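Local atomic coordinates of hemolysin-related protein (Vibrio cholerae serotype O1, PDB entry 6MLT), a protein that is secreted into the biofilm matrix of Vibrio cholerae, binds calcium and probably contributes to biofilm adhesion through carbohydrate recognition. Residues A34-Q39 and P100-L105; G47-K52 and D108-I113; A55-V60 and A527-N532; N533-I538 and R567-I572. All coordinates share one frame; numbering follows the deposited sequence.

Contact 1: A34-Q39 and P100-L105; sequences APIVVQ and PAAADL. With NA (sodium ion), chain D.
Ile36 and Val38 face Pro100 and Ala102 across two short strands that run in nearly the same direction. The backbones stand well apart. Ile36 CA and Ala101 CA are 7.3 Å from each other, too far for strand pairing. The two strands belong to different sheets, and side chains fill the gap between them. Ala102 points its CB into this gap and meets both neighbours on the other strand. Val38 comes down on it with both methyls, CG1 being the nearer at 4.0 Å from Ala102 CB. Ile36 reaches the same methyl group more loosely, with its CG2 branch. The other branch of Ile36 turns to the backbone of the facing strand. Its CG1 lies 3.4 Å from Pro100 O, and CD1 sits almost as close to that oxygen. This follows from chi1 of -64°, which sets CG1 beside the backbone N and leaves CG2 over Ala102. All the touching residues are buried, and the contact is van der Waals packing between adjacent blades of the beta-propeller. Just beyond it, Asp104 OD1 binds a sodium ion at 2.4 Å. Strand 36-38 pairs with strand 56-63, whose Ile58 and Val60 also cover Pro100. Strand 101-103 pairs with strand 112-115, while Ala101 and Ala103 pack on Leu151 of strand 150-152 in the next blade.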
loop_
_atom_site.group_PDB
_atom_site.type_symbol
_atom_site.label_atom_id
_atom_site.label_comp_id
_atom_site.label_asym_id
_atom_site.label_seq_id
_atom_site.Cartn_x
_atom_site.Cartn_y
_atom_site.Cartn_z
ATOM N N ALA A 34 -6.040 13.449 12.295
ATOM C CA ALA A 34 -4.732 13.241 11.693
ATOM C C ALA A 34 -4.397 14.391 10.743
ATOM O O ALA A 34 -5.278 14.889 10.031
ATOM C CB ALA A 34 -4.693 11.908 10.942
ATOM N N PRO A 35 -3.143 14.826 10.696
ATOM C CA PRO A 35 -2.769 15.926 9.801
ATOM C C PRO A 35 -2.670 15.458 8.356
ATOM O O PRO A 35 -2.428 14.288 8.067
ATOM C CB PRO A 35 -1.401 16.360 10.332
ATOM C CG PRO A 35 -0.820 15.087 10.885
ATOM C CD PRO A 35 -1.977 14.274 11.404
ATOM N N ILE A 36 -2.850 16.419 7.454
ATOM C CA ILE A 36 -2.758 16.230 6.011
ATOM C C ILE A 36 -1.613 17.088 5.502
ATOM O O ILE A 36 -1.397 18.191 6.009
ATOM C CB ILE A 36 -4.086 16.631 5.327
ATOM C CG1 ILE A 36 -5.228 15.707 5.768
ATOM C CG2 ILE A 36 -3.949 16.677 3.824
ATOM C CD1 ILE A 36 -4.976 14.266 5.547
ATOM N N VAL A 37 -0.898 16.600 4.485
ATOM C CA VAL A 37 0.316 17.250 3.995
ATOM C C VAL A 37 0.216 17.422 2.485
ATOM O O VAL A 37 0.183 16.432 1.745
ATOM C CB VAL A 37 1.583 16.457 4.354
ATOM C CG1 VAL A 37 2.831 17.134 3.775
ATOM C CG2 VAL A 37 1.710 16.318 5.862
ATOM N N VAL A 38 0.198 18.677 2.033
ATOM C CA VAL A 38 0.111 19.026 0.619
ATOM C C VAL A 38 0.736 20.406 0.424
ATOM O O VAL A 38 0.872 21.186 1.371
ATOM C CB VAL A 38 -1.348 19.039 0.108
ATOM C CG1 VAL A 38 -1.904 17.621 -0.011
ATOM C CG2 VAL A 38 -2.229 19.895 1.027
ATOM N N GLN A 39 1.089 20.719 -0.827
ATOM C CA GLN A 39 1.653 22.025 -1.173
ATOM C C GLN A 39 0.551 23.077 -1.306
ATOM O O GLN A 39 -0.414 22.881 -2.051
ATOM C CB GLN A 39 2.420 21.941 -2.494
ATOM C CG GLN A 39 3.538 20.915 -2.548
ATOM C CD GLN A 39 4.839 21.415 -1.947
ATOM O OE1 GLN A 39 4.959 22.575 -1.551
ATOM N NE2 GLN A 39 5.826 20.533 -1.884
ATOM N N PRO A 100 -9.701 16.134 6.733
ATOM C CA PRO A 100 -10.156 16.371 5.358
ATOM C C PRO A 100 -9.274 15.636 4.364
ATOM O O PRO A 100 -8.356 14.913 4.762
ATOM C CB PRO A 100 -10.052 17.895 5.200
ATOM C CG PRO A 100 -9.105 18.339 6.228
ATOM C CD PRO A 100 -9.147 17.347 7.356
ATOM N N ALA A 101 -9.565 15.783 3.075
ATOM C CA ALA A 101 -8.780 15.176 2.009
ATOM C C ALA A 101 -8.450 16.248 0.983
ATOM O O ALA A 101 -9.228 17.180 0.776
ATOM C CB ALA A 101 -9.527 14.032 1.328
ATOM N N ALA A 102 -7.303 16.109 0.322
ATOM C CA ALA A 102 -6.852 17.148 -0.588
ATOM C C ALA A 102 -6.211 16.542 -1.823
ATOM O O ALA A 102 -5.580 15.485 -1.768
ATOM C CB ALA A 102 -5.858 18.095 0.097
ATOM N N ALA A 103 -6.368 17.243 -2.940
ATOM C CA ALA A 103 -5.756 16.859 -4.203
ATOM C C ALA A 103 -6.065 17.947 -5.215
ATOM O O ALA A 103 -6.962 18.769 -5.008
ATOM C CB ALA A 103 -6.275 15.508 -4.711
ATOM N N ASP A 104 -5.312 17.941 -6.313
ATOM C CA ASP A 104 -5.615 18.796 -7.458
ATOM C C ASP A 104 -6.717 18.106 -8.250
ATOM O O ASP A 104 -6.455 17.217 -9.062
ATOM C CB ASP A 104 -4.370 19.033 -8.304
ATOM C CG ASP A 104 -4.624 19.960 -9.490
ATOM O OD1 ASP A 104 -5.778 20.406 -9.694
ATOM O OD2 ASP A 104 -3.652 20.248 -10.217
ATOM N N LEU A 105 -7.960 18.509 -7.999
ATOM C CA LEU A 105 -9.107 17.777 -8.520
ATOM C C LEU A 105 -9.456 18.176 -9.948
ATOM O O LEU A 105 -9.981 17.348 -10.702
ATOM C CB LEU A 105 -10.313 17.998 -7.608
ATOM C CG LEU A 105 -10.173 17.468 -6.177
ATOM C CD1 LEU A 105 -11.367 17.889 -5.329
ATOM C CD2 LEU A 105 -10.027 15.968 -6.178
HETATM NA NA NA D . -6.876 22.277 -8.688
#

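Contact 2: G47-K52 and D108-I113; sequences GKIDEK and DGLIEI. With NA (sodium ion), chain D; CA (calcium ion), chain B.
Ile49 and Leu110 join two metal-binding loops of the propeller, an EF-hand-like calcium loop and the Asp-rich sodium loop of the FG-GAP-like repeat. Their side chains cross at about a right angle and touch by single methyls, Ile49 CD1 lying 3.9 Å from Leu110 CD2. Leu110 does not point its CB at the other loop. Its CG lies beside its backbone N (chi1 -58°), and the CD2 branch makes the contact. The backbones meet through water. Water 2 accepts from Ile49 N at 3.1 Å and donates more loosely to Gly109 O. Water 1 lies between Ile49 O and Gly109 O, but it has more acceptors around it than protons, so its bonds cannot all be assigned. The two carbonyl oxygens are both acceptors and do not bond each other. Farther out, each loop is shaped by its ion. Lys48 O binds calcium at 2.3 Å, in a site completed by Asp42, Asn44, Asp46 and Asp53. Asp50 OD1 holds a calcium-bound water and accepts from Lys52 N in an Asx turn. Asp108 makes the matching turn with Leu110 N. That bond, 2.9 Å from Leu110 N to Asp108 OD1, comes in 38° above the carboxylate plane. The same OD1 binds sodium. Leu110 O binds this ion too, with Asp104 and Asp106 completing the site, and Glu112 grips it with both OE1 and OE2.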
loop_
_atom_site.group_PDB
_atom_site.type_symbol
_atom_site.label_atom_id
_atom_site.label_comp_id
_atom_site.label_asym_id
_atom_site.label_seq_id
_atom_site.Cartn_x
_atom_site.Cartn_y
_atom_site.Cartn_z
ATOM N N GLY A 47 6.416 31.612 -9.138
ATOM C CA GLY A 47 5.098 31.747 -9.724
ATOM C C GLY A 47 4.292 30.470 -9.797
ATOM O O GLY A 47 3.155 30.502 -10.291
ATOM N N LYS A 48 4.836 29.350 -9.326
ATOM C CA LYS A 48 4.160 28.067 -9.364
ATOM C C LYS A 48 4.130 27.467 -7.966
ATOM O O LYS A 48 4.934 27.814 -7.098
ATOM C CB LYS A 48 4.856 27.097 -10.328
ATOM N N ILE A 49 3.183 26.563 -7.757
ATOM C CA ILE A 49 3.098 25.779 -6.531
ATOM C C ILE A 49 3.224 24.313 -6.927
ATOM O O ILE A 49 2.281 23.727 -7.474
ATOM C CB ILE A 49 1.795 26.040 -5.767
ATOM C CG1 ILE A 49 1.696 27.528 -5.412
ATOM C CG2 ILE A 49 1.742 25.186 -4.507
ATOM C CD1 ILE A 49 0.387 27.921 -4.756
ATOM N N ASP A 50 4.382 23.720 -6.653
ATOM C CA ASP A 50 4.627 22.331 -7.020
ATOM C C ASP A 50 5.638 21.741 -6.040
ATOM O O ASP A 50 5.922 22.321 -4.987
ATOM C CB ASP A 50 5.090 22.241 -8.480
ATOM C CG ASP A 50 6.354 23.023 -8.744
ATOM O OD1 ASP A 50 7.106 23.302 -7.786
ATOM O OD2 ASP A 50 6.592 23.367 -9.921
ATOM N N GLU A 51 6.194 20.579 -6.399
ATOM C CA GLU A 51 7.065 19.830 -5.497
ATOM C C GLU A 51 8.385 20.535 -5.213
ATOM O O GLU A 51 9.122 20.088 -4.329
ATOM C CB GLU A 51 7.344 18.430 -6.060
ATOM C CG GLU A 51 7.766 18.378 -7.519
ATOM C CD GLU A 51 6.609 18.052 -8.447
ATOM O OE1 GLU A 51 5.735 18.923 -8.640
ATOM O OE2 GLU A 51 6.568 16.919 -8.973
ATOM N N LYS A 52 8.702 21.619 -5.918
ATOM C CA LYS A 52 9.879 22.400 -5.556
ATOM C C LYS A 52 9.636 23.252 -4.314
ATOM O O LYS A 52 10.598 23.737 -3.709
ATOM C CB LYS A 52 10.309 23.290 -6.726
ATOM N N ASP A 108 -5.683 22.125 -12.495
ATOM C CA ASP A 108 -5.169 23.466 -12.743
ATOM C C ASP A 108 -3.829 23.714 -12.061
ATOM O O ASP A 108 -3.326 24.841 -12.102
ATOM C CB ASP A 108 -6.198 24.525 -12.310
ATOM C CG ASP A 108 -6.365 24.623 -10.800
ATOM O OD1 ASP A 108 -5.760 23.820 -10.059
ATOM O OD2 ASP A 108 -7.115 25.523 -10.358
ATOM N N GLY A 109 -3.231 22.687 -11.457
ATOM C CA GLY A 109 -1.956 22.817 -10.785
ATOM C C GLY A 109 -2.030 23.266 -9.341
ATOM O O GLY A 109 -0.977 23.468 -8.719
ATOM N N LEU A 110 -3.227 23.424 -8.786
ATOM C CA LEU A 110 -3.416 23.914 -7.430
ATOM C C LEU A 110 -4.246 22.914 -6.639
ATOM O O LEU A 110 -5.156 22.276 -7.178
ATOM C CB LEU A 110 -4.111 25.278 -7.431
ATOM C CG LEU A 110 -3.388 26.370 -8.223
ATOM C CD1 LEU A 110 -4.273 27.594 -8.367
ATOM C CD2 LEU A 110 -2.076 26.727 -7.549
ATOM N N ILE A 111 -3.941 22.807 -5.350
ATOM C CA ILE A 111 -4.584 21.842 -4.465
ATOM C C ILE A 111 -5.963 22.347 -4.065
ATOM O O ILE A 111 -6.126 23.516 -3.698
ATOM C CB ILE A 111 -3.712 21.606 -3.218
ATOM C CG1 ILE A 111 -2.408 20.887 -3.586
ATOM C CG2 ILE A 111 -4.491 20.832 -2.136
ATOM C CD1 ILE A 111 -2.589 19.456 -4.008
ATOM N N GLU A 112 -6.951 21.449 -4.099
ATOM C CA GLU A 112 -8.262 21.659 -3.496
ATOM C C GLU A 112 -8.380 20.835 -2.217
ATOM O O GLU A 112 -7.773 19.771 -2.091
ATOM C CB GLU A 112 -9.395 21.260 -4.451
ATOM C CG GLU A 112 -9.711 22.289 -5.532
ATOM C CD GLU A 112 -8.783 22.205 -6.727
ATOM O OE1 GLU A 112 -8.449 21.075 -7.146
ATOM O OE2 GLU A 112 -8.386 23.273 -7.252
ATOM N N ILE A 113 -9.192 21.319 -1.278
ATOM C CA ILE A 113 -9.332 20.712 0.044
ATOM C C ILE A 113 -10.795 20.348 0.250
ATOM O O ILE A 113 -11.661 21.229 0.231
ATOM C CB ILE A 113 -8.847 21.663 1.148
ATOM C CG1 ILE A 113 -7.392 22.055 0.887
ATOM C CG2 ILE A 113 -9.007 21.019 2.521
ATOM C CD1 ILE A 113 -6.927 23.226 1.708
HETATM NA NA NA D . -6.876 22.277 -8.688
HETATM CA CA CA B . 7.094 27.616 -6.342
HETATM O O HOH W 1 0.007 22.857 -6.451
HETATM O O HOH W 2 0.985 25.818 -9.819
HETATM O O HOH W 3 8.016 25.962 -7.538
#

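Contact 3: A55-V60 and A527-N532; sequences ADIIVV and ADLEGN. With CA (calcium ion), chain C.
Leu529 O is gripped twice. Ala55 N donates to it at 3.0 Å, with a nearly straight N-H...O angle of 166°, and Arg571 NH2 is a second donor. Both lie where two blades of the beta-propeller meet: Ala55 leads into strand 56-63, and Leu529 belongs to the loop between strands 525-527 and 536-541 of the other blade. The Ala55 donor stands above the carbonyl plane of Leu529, 37° out of it. Arg571 also bonds Asp528 O through NE, so one guanidinium holds two successive carbonyls of this loop.

The side chain of Leu529 lies over Ala55. CD2 comes within 3.7 Å of Ala55 O and touches Ala55 CB at 4.0 Å. The other methyl, CD1, reaches up the strand to Ile57, and Leu529 CD1 and Ile57 CD1 are 4.1 Å apart. These two side chains cross at about a right angle. Val37, Val54 and Ser536 also touch Leu529, which is buried. The loop itself turns on Asp528, whose OD1 accepts from Gly531 N in an Asx motif.

Asp56 follows Ala55 but points its CB away from Leu529, and its carboxylate binds a calcium ion. Val54 O, Asn41 and Asp43 also bind this ion, and waters 4 and 5 complete the site. The carboxylate is bidentate and held on both oxygens by backbone donors as well. Gly78 N bonds OD1, Leu40 N bonds OD2, and the calcium lies 2.4 Å from Asp56 OD1.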
loop_
_atom_site.group_PDB
_atom_site.type_symbol
_atom_site.label_atom_id
_atom_site.label_comp_id
_atom_site.label_asym_id
_atom_site.label_seq_id
_atom_site.Cartn_x
_atom_site.Cartn_y
_atom_site.Cartn_z
ATOM N N ALA A 55 6.089 21.456 1.381
ATOM C CA ALA A 55 4.742 20.976 1.661
ATOM C C ALA A 55 4.254 21.485 3.012
ATOM O O ALA A 55 5.032 21.692 3.947
ATOM C CB ALA A 55 4.702 19.450 1.633
ATOM N N ASP A 56 2.944 21.665 3.109
ATOM C CA ASP A 56 2.301 22.314 4.238
ATOM C C ASP A 56 1.360 21.349 4.941
ATOM O O ASP A 56 1.106 20.239 4.470
ATOM C CB ASP A 56 1.564 23.551 3.746
ATOM C CG ASP A 56 2.485 24.466 2.988
ATOM O OD1 ASP A 56 3.482 24.902 3.602
ATOM O OD2 ASP A 56 2.253 24.702 1.781
ATOM N N ILE A 57 0.854 21.782 6.093
ATOM C CA ILE A 57 0.036 20.943 6.961
ATOM C C ILE A 57 -1.364 21.544 7.048
ATOM O O ILE A 57 -1.516 22.757 7.235
ATOM C CB ILE A 57 0.669 20.797 8.359
ATOM C CG1 ILE A 57 1.892 19.867 8.307
ATOM C CG2 ILE A 57 -0.340 20.233 9.358
ATOM C CD1 ILE A 57 3.138 20.466 7.746
ATOM N N ILE A 58 -2.379 20.694 6.916
ATOM C CA ILE A 58 -3.774 21.076 7.111
ATOM C C ILE A 58 -4.314 20.332 8.323
ATOM O O ILE A 58 -4.204 19.101 8.404
ATOM C CB ILE A 58 -4.629 20.769 5.871
ATOM C CG1 ILE A 58 -4.180 21.624 4.689
ATOM C CG2 ILE A 58 -6.117 21.026 6.177
ATOM C CD1 ILE A 58 -4.720 21.141 3.355
ATOM N N VAL A 59 -4.922 21.078 9.246
ATOM C CA VAL A 59 -5.546 20.529 10.442
ATOM C C VAL A 59 -6.876 21.240 10.660
ATOM O O VAL A 59 -7.164 22.276 10.054
ATOM C CB VAL A 59 -4.649 20.667 11.691
ATOM C CG1 VAL A 59 -3.389 19.845 11.521
ATOM C CG2 VAL A 59 -4.299 22.120 11.944
ATOM N N VAL A 60 -7.691 20.664 11.538
ATOM C CA VAL A 60 -8.947 21.259 11.977
ATOM C C VAL A 60 -8.834 21.492 13.479
ATOM O O VAL A 60 -8.560 20.553 14.234
ATOM C CB VAL A 60 -10.150 20.364 11.643
ATOM C CG1 VAL A 60 -11.454 21.074 12.002
ATOM C CG2 VAL A 60 -10.132 19.956 10.156
ATOM N N ALA A 527 6.545 13.055 6.721
ATOM C CA ALA A 527 6.581 13.522 5.345
ATOM C C ALA A 527 7.823 14.371 5.130
ATOM O O ALA A 527 8.255 15.103 6.029
ATOM C CB ALA A 527 5.332 14.330 4.990
ATOM N N ASP A 528 8.384 14.264 3.926
ATOM C CA ASP A 528 9.544 15.049 3.509
ATOM C C ASP A 528 9.015 16.348 2.918
ATOM O O ASP A 528 8.693 16.433 1.731
ATOM C CB ASP A 528 10.393 14.275 2.508
ATOM C CG ASP A 528 11.644 15.031 2.089
ATOM O OD1 ASP A 528 11.822 16.189 2.532
ATOM O OD2 ASP A 528 12.452 14.467 1.317
ATOM N N LEU A 529 8.929 17.376 3.764
ATOM C CA LEU A 529 8.287 18.617 3.350
ATOM C C LEU A 529 9.117 19.352 2.304
ATOM O O LEU A 529 8.573 19.839 1.307
ATOM C CB LEU A 529 8.043 19.508 4.571
ATOM C CG LEU A 529 7.274 18.860 5.731
ATOM C CD1 LEU A 529 7.118 19.839 6.887
ATOM C CD2 LEU A 529 5.916 18.347 5.284
ATOM N N GLU A 530 10.433 19.443 2.510
ATOM C CA GLU A 530 11.281 20.212 1.602
ATOM C C GLU A 530 11.705 19.427 0.371
ATOM O O GLU A 530 12.090 20.037 -0.634
ATOM C CB GLU A 530 12.535 20.705 2.326
ATOM C CG GLU A 530 12.269 21.699 3.450
ATOM C CD GLU A 530 11.777 21.035 4.730
ATOM O OE1 GLU A 530 11.855 19.791 4.833
ATOM O OE2 GLU A 530 11.311 21.763 5.633
ATOM N N GLY A 531 11.659 18.100 0.421
ATOM C CA GLY A 531 12.080 17.312 -0.715
ATOM C C GLY A 531 13.570 17.084 -0.810
ATOM O O GLY A 531 14.056 16.682 -1.873
ATOM N N ASN A 532 14.315 17.317 0.271
ATOM C CA ASN A 532 15.757 17.109 0.287
ATOM C C ASN A 532 16.155 15.865 1.077
ATOM O O ASN A 532 17.284 15.779 1.569
ATOM C CB ASN A 532 16.455 18.348 0.839
ATOM C CG ASN A 532 16.442 19.499 -0.147
ATOM O OD1 ASN A 532 16.750 19.320 -1.328
ATOM N ND2 ASN A 532 16.072 20.682 0.324
HETATM CA CA CA C . 4.532 25.658 1.529
HETATM O O HOH W 4 5.703 26.796 3.214
HETATM O O HOH W 5 3.886 25.034 -0.834
#

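Contact 4: N533-I538 and R567-I572; sequences NNASLI and RNATRI
The side chain of Asn533 crosses the base of Arg567 at a slant. The oxygen end is turned to the backbone, where Asn568 N donates to Asn533 OD1 at 2.9 Å. That bond is nearly straight at hydrogen, 167°, with the donor tilted 24° from the carbonyl plane. The nitrogen end lies beside the aliphatic part of the arginine, Asn533 ND2 being 3.6 Å from Arg567 CG and nearly as near to CD. The two flat groups stand almost perpendicular, amide and guanidinium planes 82° apart, and are joined by water. Water 6 accepts from Asn533 ND2 at 2.9 Å. It also accepts from Arg567 NH1 at 2.7 Å, at the guanidinium edge and in its plane. The Arg567 chain bends at chi3 and its head group leads away from Asn533, so water 6 spans the gap. Asn533 and Asn568 both have positive phi, so the backbone turns sharply at each. A CA-H...O contact, Arg567 CA to Asn533 O, adds to the backbone approach.

Farther in, Ala535 and Ala569 point their methyls at each other. CB to CB is 3.5 Å, tighter than usual van der Waals contact, and both methyls rest on Val526. Beyond them Thr570 OG1 donates to Ile572 O at 2.6 Å, closing a local turn. The C-terminal segment has left strand 553-559 here. It packs on Val526 of strand 525-527 and Val38 of strand 36-38, strands of two neighbouring blades, consistent with a C-terminal segment running across blades of the beta-propeller.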
loop_
_atom_site.group_PDB
_atom_site.type_symbol
_atom_site.label_atom_id
_atom_site.label_comp_id
_atom_site.label_asym_id
_atom_site.label_seq_id
_atom_site.Cartn_x
_atom_site.Cartn_y
_atom_site.Cartn_z
ATOM N N ASN A 533 15.251 14.897 1.195
ATOM C CA ASN A 533 15.567 13.576 1.723
ATOM C C ASN A 533 15.823 13.599 3.224
ATOM O O ASN A 533 16.545 12.748 3.747
ATOM C CB ASN A 533 16.774 12.966 0.994
ATOM C CG ASN A 533 16.725 11.451 0.960
ATOM O OD1 ASN A 533 15.652 10.855 1.021
ATOM N ND2 ASN A 533 17.886 10.819 0.858
ATOM N N ASN A 534 15.239 14.568 3.932
ATOM C CA ASN A 534 15.298 14.611 5.393
ATOM C C ASN A 534 13.913 15.008 5.900
ATOM O O ASN A 534 13.548 16.191 5.883
ATOM C CB ASN A 534 16.368 15.574 5.885
ATOM C CG ASN A 534 16.600 15.464 7.383
ATOM O OD1 ASN A 534 16.327 14.427 7.992
ATOM N ND2 ASN A 534 17.098 16.533 7.984
ATOM N N ALA A 535 13.153 14.016 6.356
ATOM C CA ALA A 535 11.724 14.149 6.597
ATOM C C ALA A 535 11.415 14.850 7.927
ATOM O O ALA A 535 12.286 15.093 8.768
ATOM C CB ALA A 535 11.060 12.775 6.583
ATOM N N SER A 536 10.133 15.168 8.097
ATOM C CA SER A 536 9.589 15.760 9.310
ATOM C C SER A 536 8.546 14.817 9.902
ATOM O O SER A 536 7.830 14.121 9.172
ATOM C CB SER A 536 8.932 17.113 9.031
ATOM O OG SER A 536 9.823 18.010 8.397
ATOM N N LEU A 537 8.473 14.802 11.230
ATOM C CA LEU A 537 7.497 14.018 11.981
ATOM C C LEU A 537 6.442 14.967 12.544
ATOM O O LEU A 537 6.756 15.820 13.384
ATOM C CB LEU A 537 8.177 13.252 13.111
ATOM C CG LEU A 537 7.272 12.661 14.197
ATOM C CD1 LEU A 537 6.287 11.664 13.608
ATOM C CD2 LEU A 537 8.108 12.010 15.290
ATOM N N ILE A 538 5.197 14.801 12.099
ATOM C CA ILE A 538 4.102 15.727 12.390
ATOM C C ILE A 538 3.087 15.028 13.284
ATOM O O ILE A 538 2.625 13.928 12.956
ATOM C CB ILE A 538 3.423 16.207 11.096
ATOM C CG1 ILE A 538 4.444 16.856 10.156
ATOM C CG2 ILE A 538 2.280 17.191 11.414
ATOM C CD1 ILE A 538 4.282 16.463 8.710
ATOM N N ARG A 567 15.312 9.561 5.585
ATOM C CA ARG A 567 15.327 9.464 4.133
ATOM C C ARG A 567 14.094 8.733 3.596
ATOM O O ARG A 567 13.394 8.017 4.319
ATOM C CB ARG A 567 16.585 8.726 3.670
ATOM C CG ARG A 567 17.886 9.365 4.115
ATOM C CD ARG A 567 19.094 8.602 3.572
ATOM N NE ARG A 567 19.191 7.262 4.157
ATOM C CZ ARG A 567 19.002 6.115 3.511
ATOM N NH1 ARG A 567 18.715 6.083 2.207
ATOM N NH2 ARG A 567 19.118 4.973 4.175
ATOM N N ASN A 568 13.838 8.940 2.302
ATOM C CA ASN A 568 12.869 8.144 1.540
ATOM C C ASN A 568 11.452 8.254 2.108
ATOM O O ASN A 568 10.711 7.271 2.160
ATOM C CB ASN A 568 13.309 6.682 1.472
ATOM C CG ASN A 568 14.579 6.495 0.675
ATOM O OD1 ASN A 568 14.884 7.276 -0.225
ATOM N ND2 ASN A 568 15.323 5.453 0.997
ATOM N N ALA A 569 11.058 9.459 2.506
ATOM C CA ALA A 569 9.705 9.714 2.983
ATOM C C ALA A 569 8.869 10.415 1.917
ATOM O O ALA A 569 9.369 11.239 1.142
ATOM C CB ALA A 569 9.720 10.570 4.249
ATOM N N THR A 570 7.575 10.092 1.905
ATOM C CA THR A 570 6.648 10.689 0.953
ATOM C C THR A 570 6.665 12.212 1.060
ATOM O O THR A 570 6.805 12.783 2.144
ATOM C CB THR A 570 5.224 10.177 1.199
ATOM O OG1 THR A 570 4.335 10.729 0.219
ATOM C CG2 THR A 570 4.734 10.571 2.584
ATOM N N ARG A 571 6.496 12.868 -0.087
ATOM C CA ARG A 571 6.325 14.314 -0.139
ATOM C C ARG A 571 4.897 14.755 0.152
ATOM O O ARG A 571 4.641 15.960 0.232
ATOM C CB ARG A 571 6.701 14.851 -1.521
ATOM C CG ARG A 571 8.116 14.558 -1.991
ATOM C CD ARG A 571 9.158 15.352 -1.239
ATOM N NE ARG A 571 8.827 16.762 -1.021
ATOM C CZ ARG A 571 9.003 17.738 -1.906
ATOM N NH1 ARG A 571 9.482 17.486 -3.118
ATOM N NH2 ARG A 571 8.695 18.980 -1.575
ATOM N N ILE A 572 3.961 13.821 0.286
ATOM C CA ILE A 572 2.544 14.160 0.332
ATOM C C ILE A 572 1.820 13.101 1.149
ATOM O O ILE A 572 2.109 11.904 1.040
ATOM C CB ILE A 572 1.966 14.279 -1.097
ATOM C CG1 ILE A 572 0.487 14.661 -1.059
ATOM C CG2 ILE A 572 2.163 12.979 -1.878
ATOM C CD1 ILE A 572 -0.014 15.207 -2.388
HETATM O O HOH W 6 18.381 8.013 0.281
#

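Overall arrangement
The four contacts cluster in one part of an eight-bladed propeller, with centres 8 to 19 Å apart. Contacts 3 and 4 are the closest pair. Contacts 1, 2 and 3 have crossing segments along the chain, while contact 4 follows all three. Contacts 1 and 2 share the sheet of strands 101-103 and 112-115 and one sodium ion. Contacts 1 and 3 share paired strands 36-38 and 56-63. Contact 3 joins this blade to the one in which the N-terminal strand 13-19 pairs with strand 553-559, a pairing that closes the ring. Arg571 of contact 4 bonds Glu51 O of contact 2 and Asp528 O of contact 3, linking the C-terminal tail to neighbouring blades.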